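Diaminopropionate ammonia-lyase (Escherichia coli, PDB 4D9I) catalyses the pyridoxal 5'-phosphate-dependent alpha,beta-elimination of both L- and D-2,3-diaminopropionate, yielding pyruvate and ammonia, and works as a homodimer. Local coordinates at residues B[225-230]-B[239-244]; B[6-11]-B[344-349]. All blocks are in the same frame, centred on the assembly; numbering follows the deposited sequence.

Contact 1 of 2, residues B[225-230]-B[239-244]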
# COMPACT_ATOMS: atom_id res chain seq x y z
N THR B 225 17.29 -15.17 -14.50
CA THR B 225 16.85 -15.78 -15.75
C THR B 225 16.17 -14.74 -16.66
O THR B 225 16.19 -14.89 -17.89
CB THR B 225 15.84 -16.91 -15.49
OG1 THR B 225 14.78 -16.40 -14.67
CG2 THR B 225 16.51 -18.09 -14.79
N HIS B 226 15.55 -13.73 -16.04
CA HIS B 226 14.78 -12.70 -16.75
C HIS B 226 15.14 -11.31 -16.31
O HIS B 226 15.60 -11.12 -15.19
CB HIS B 226 13.28 -12.87 -16.47
CG HIS B 226 12.71 -14.16 -17.00
ND1 HIS B 226 13.02 -15.35 -16.47
CD2 HIS B 226 11.84 -14.41 -18.05
CE1 HIS B 226 12.39 -16.34 -17.14
NE2 HIS B 226 11.67 -15.77 -18.12
N VAL B 227 14.91 -10.34 -17.20
CA VAL B 227 14.89 -8.93 -16.82
C VAL B 227 13.76 -8.20 -17.58
O VAL B 227 13.58 -8.40 -18.79
CB VAL B 227 16.27 -8.23 -16.98
CG1 VAL B 227 16.74 -8.22 -18.43
CG2 VAL B 227 16.24 -6.81 -16.40
N LEU B 228 12.98 -7.43 -16.83
CA LEU B 228 11.98 -6.56 -17.41
C LEU B 228 12.51 -5.15 -17.39
O LEU B 228 12.93 -4.64 -16.34
CB LEU B 228 10.63 -6.68 -16.68
CG LEU B 228 9.77 -7.84 -17.23
CD1 LEU B 228 10.29 -9.18 -16.72
CD2 LEU B 228 8.29 -7.70 -16.88
N LEU B 229 12.50 -4.51 -18.55
CA LEU B 229 13.03 -3.18 -18.68
C LEU B 229 11.99 -2.27 -19.34
O LEU B 229 11.66 -2.45 -20.52
CB LEU B 229 14.35 -3.22 -19.49
CG LEU B 229 15.55 -3.96 -18.87
CD1 LEU B 229 16.69 -4.13 -19.88
CD2 LEU B 229 16.04 -3.23 -17.62
N GLN B 230 11.48 -1.30 -18.60
CA GLN B 230 10.57 -0.32 -19.16
C GLN B 230 11.33 0.62 -20.09
O GLN B 230 12.48 0.95 -19.82
CB GLN B 230 9.82 0.48 -18.07
CG GLN B 230 10.68 1.25 -17.07
CD GLN B 230 11.07 0.40 -15.86
OE1 GLN B 230 11.89 -0.50 -15.98
NE2 GLN B 230 10.47 0.68 -14.72
N GLY B 239 21.30 0.76 -22.34
CA GLY B 239 22.47 0.82 -21.47
C GLY B 239 22.54 -0.36 -20.51
O GLY B 239 23.58 -1.01 -20.36
N VAL B 240 21.40 -0.65 -19.87
CA VAL B 240 21.32 -1.70 -18.87
C VAL B 240 21.36 -3.12 -19.50
O VAL B 240 22.09 -3.98 -19.01
CB VAL B 240 20.09 -1.48 -17.99
CG1 VAL B 240 19.77 -2.68 -17.10
CG2 VAL B 240 20.31 -0.23 -17.13
N LEU B 241 20.61 -3.34 -20.58
CA LEU B 241 20.62 -4.66 -21.24
C LEU B 241 22.00 -4.90 -21.85
O LEU B 241 22.50 -6.03 -21.87
CB LEU B 241 19.49 -4.81 -22.27
CG LEU B 241 19.39 -6.19 -22.96
CD1 LEU B 241 18.99 -7.32 -22.01
CD2 LEU B 241 18.48 -6.18 -24.18
N GLY B 242 22.64 -3.82 -22.30
CA GLY B 242 23.99 -3.94 -22.86
C GLY B 242 24.95 -4.49 -21.83
O GLY B 242 25.70 -5.43 -22.11
N TYR B 243 24.90 -3.93 -20.62
CA TYR B 243 25.75 -4.38 -19.51
C TYR B 243 25.42 -5.83 -19.12
O TYR B 243 26.31 -6.65 -19.03
CB TYR B 243 25.63 -3.49 -18.28
CG TYR B 243 26.39 -4.02 -17.06
CD1 TYR B 243 25.80 -4.90 -16.15
CD2 TYR B 243 27.72 -3.67 -16.85
CE1 TYR B 243 26.51 -5.39 -15.06
CE2 TYR B 243 28.43 -4.15 -15.75
CZ TYR B 243 27.82 -5.01 -14.86
OH TYR B 243 28.56 -5.46 -13.79
N LEU B 244 24.13 -6.10 -18.89
CA LEU B 244 23.68 -7.41 -18.39
C LEU B 244 24.04 -8.54 -19.35
O LEU B 244 24.47 -9.63 -18.94
CB LEU B 244 22.17 -7.39 -18.16
CG LEU B 244 21.66 -6.58 -16.96
CD1 LEU B 244 20.13 -6.60 -16.89
CD2 LEU B 244 22.26 -7.07 -15.65
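Leu229 reaches out from its strand with both methyls in use, and each finds a different residue of the helix. Leu229 CD1 lies 3.7 Å from CB of Leu241, near the root of that side chain, so the methyl bears on the helix close to its backbone; Leu229 CD1 is also 4.1 Å from Leu241 N. The second methyl, Leu229 CD2, meets Val240 CG1 at 3.8 Å. In both pairs the side chains cross at a slant, and the two methyls thus straddle neighbouring positions of one helical turn. The torsions of Leu229 account for this reach: CG stands opposite its own carbonyl carbon (chi1 -65°) and CD1 continues the chain outward (chi2 170°).

Strand 226-230 and helix 235-248 are the first two elements of a beta-alpha-beta unit completed by strand 254-260, and the short segments run nearly antiparallel, at 160°, as expected when a helix carries the chain back between parallel strands. Their axes come within 10.1 Å, a gap filled by aliphatic side chains from both elements.

Toward the start of the strand, Val227 and Leu244 meet tip to tip, with CG2 of Val227 3.9 Å from Leu244 CD1, nearly as close as the Leu229 contacts but less extensive. The loose pair is Val227 CG1 and Leu241 CD1, 4.3 Å apart. This end is still interior: Leu372 of the adjacent strand touches Val227, and Val214 of helix 208-220 touches Leu244. Across the strand's other face, the ring of His226 stacks on His254, while His226 ND1 and Thr225 OG1 share a hydrogen bond of 2.7 Å.

Contact 2 of 2, residues B[6-11]-B[344-349]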
# COMPACT_ATOMS: atom_id res chain seq x y z
N LEU B 6 -5.98 -7.31 -18.47
CA LEU B 6 -5.34 -6.08 -18.90
C LEU B 6 -4.56 -6.38 -20.16
O LEU B 6 -3.94 -7.45 -20.28
CB LEU B 6 -4.43 -5.50 -17.81
CG LEU B 6 -5.16 -5.11 -16.51
CD1 LEU B 6 -4.16 -4.53 -15.52
CD2 LEU B 6 -6.28 -4.11 -16.76
N LYS B 7 -4.62 -5.45 -21.10
CA LYS B 7 -3.95 -5.61 -22.37
C LYS B 7 -2.45 -5.83 -22.13
O LYS B 7 -1.77 -4.95 -21.61
CB LYS B 7 -4.20 -4.39 -23.25
CG LYS B 7 -3.48 -4.43 -24.58
CD LYS B 7 -3.36 -3.03 -25.16
CE LYS B 7 -2.63 -3.08 -26.49
NZ LYS B 7 -2.83 -1.86 -27.32
N ILE B 8 -1.96 -7.03 -22.44
CA ILE B 8 -0.51 -7.29 -22.46
C ILE B 8 -0.14 -7.99 -23.76
O ILE B 8 -0.22 -9.22 -23.86
CB ILE B 8 -0.04 -8.23 -21.32
CG1 ILE B 8 -0.50 -7.76 -19.94
CG2 ILE B 8 1.49 -8.34 -21.33
CD1 ILE B 8 -0.59 -8.92 -18.97
N ASP B 9 0.27 -7.22 -24.76
CA ASP B 9 0.68 -7.81 -26.02
C ASP B 9 2.17 -8.12 -25.96
O ASP B 9 2.97 -7.24 -25.63
CB ASP B 9 0.38 -6.86 -27.18
CG ASP B 9 -1.12 -6.71 -27.44
OD1 ASP B 9 -1.88 -7.65 -27.16
OD2 ASP B 9 -1.54 -5.65 -27.94
N ILE B 10 2.51 -9.37 -26.24
CA ILE B 10 3.89 -9.85 -26.23
C ILE B 10 4.31 -10.20 -27.64
O ILE B 10 3.64 -11.01 -28.30
CB ILE B 10 4.07 -11.11 -25.36
CG1 ILE B 10 3.59 -10.87 -23.93
CG2 ILE B 10 5.54 -11.56 -25.38
CD1 ILE B 10 3.12 -12.13 -23.22
N ALA B 11 5.41 -9.60 -28.10
CA ALA B 11 5.97 -9.93 -29.40
C ALA B 11 7.39 -10.42 -29.22
O ALA B 11 8.23 -9.71 -28.63
CB ALA B 11 5.92 -8.73 -30.33
N LEU B 344 7.11 -4.44 -12.96
CA LEU B 344 6.43 -5.22 -11.91
C LEU B 344 4.93 -5.35 -12.18
O LEU B 344 4.32 -6.41 -11.95
CB LEU B 344 6.67 -4.60 -10.52
CG LEU B 344 6.29 -5.40 -9.27
CD1 LEU B 344 4.78 -5.36 -9.02
CD2 LEU B 344 6.80 -6.85 -9.33
N GLY B 345 4.34 -4.29 -12.70
CA GLY B 345 2.93 -4.35 -13.06
C GLY B 345 2.63 -5.47 -14.04
O GLY B 345 1.60 -6.12 -13.92
N VAL B 346 3.54 -5.69 -15.01
CA VAL B 346 3.32 -6.73 -16.01
C VAL B 346 3.18 -8.11 -15.34
O VAL B 346 2.27 -8.88 -15.67
CB VAL B 346 4.44 -6.77 -17.08
CG1 VAL B 346 4.38 -8.05 -17.90
CG2 VAL B 346 4.33 -5.56 -17.99
N LEU B 347 4.08 -8.40 -14.40
CA LEU B 347 4.04 -9.69 -13.70
C LEU B 347 2.73 -9.86 -12.95
O LEU B 347 2.15 -10.95 -12.93
CB LEU B 347 5.22 -9.82 -12.73
CG LEU B 347 6.64 -9.78 -13.30
CD1 LEU B 347 7.65 -10.01 -12.18
CD2 LEU B 347 6.78 -10.84 -14.36
N ALA B 348 2.26 -8.78 -12.34
CA ALA B 348 1.01 -8.83 -11.58
C ALA B 348 -0.19 -9.02 -12.53
O ALA B 348 -1.11 -9.79 -12.21
CB ALA B 348 0.84 -7.57 -10.75
N ALA B 349 -0.16 -8.34 -13.69
CA ALA B 349 -1.23 -8.46 -14.68
C ALA B 349 -1.31 -9.88 -15.23
O ALA B 349 -2.40 -10.39 -15.52
CB ALA B 349 -1.03 -7.46 -15.82
O HOH W 1 -4.56 -9.09 -16.60
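Ala349 O, a backbone carbonyl on helix 338-352, accepts a hydrogen bond of 2.7 Å from a water molecule. The same water takes the backbone N-H of Leu6, its oxygen lying 2.9 Å from Leu6 N, and so relays a polar link between helix and N-terminal segment where the two backbones do not bond directly. Beside this bridge the side chains meet through carbon alone. Ile8 drives its terminal methyl CD1 against Ala349 CB at 3.5 Å, tighter than an ordinary van der Waals contact. With CG1 opposite the carbonyl carbon (chi1 -52°) and the chain then extended (chi2 155°), the ethyl arm of Ile8 reaches the helix while its other branch, CG2, stays near Val346. There the fit is slack, with Ile8 CG2 and Val346 CG1 4.5 Å apart. Leu6 adds a further light touch, Leu6 CD1 lying 4.3 Å from Ala349 CB, so the small methyl of Ala349 receives both Leu6 and Ile8.

Lys7, between them, sets out away from the helix at its CB, and its NZ forms a salt bridge with Asp261. Its backbone pairs with Gln313, and Asp9 and Ala11 continue the backbone pairing with Ser311 and Phe309, which fixes the segment along strand 308-312. Ile310 of that strand touches both Ile8 and Val346. The result is an alpha/beta layer contact at the margin of the larger sheet in this fold type II enzyme: the start of an antiparallel N-terminal edge strand, with the loop before it, packed against a helix from late in the chain.

How the contacts relate
Contacts 1 and 2 lie about 17 Å apart, centre to centre, and both draw a strand from the same mixed sheet. Strand 8-12 is at its edge; strands 308-312 and 254-260 separate it from strand 226-230, well inside. Along the chain the order is 6-11, then 225-230 and 239-244, then 344-349, so contact 1 falls wholly between the two halves of contact 2. One is a local step within a beta-alpha-beta unit, the other joins chain regions over 330 residues apart. They also meet directly: Leu228 CD2 is 4.0 Å from Val346 CB, so that strand 226-230 and helix 338-352 pack directly against each other.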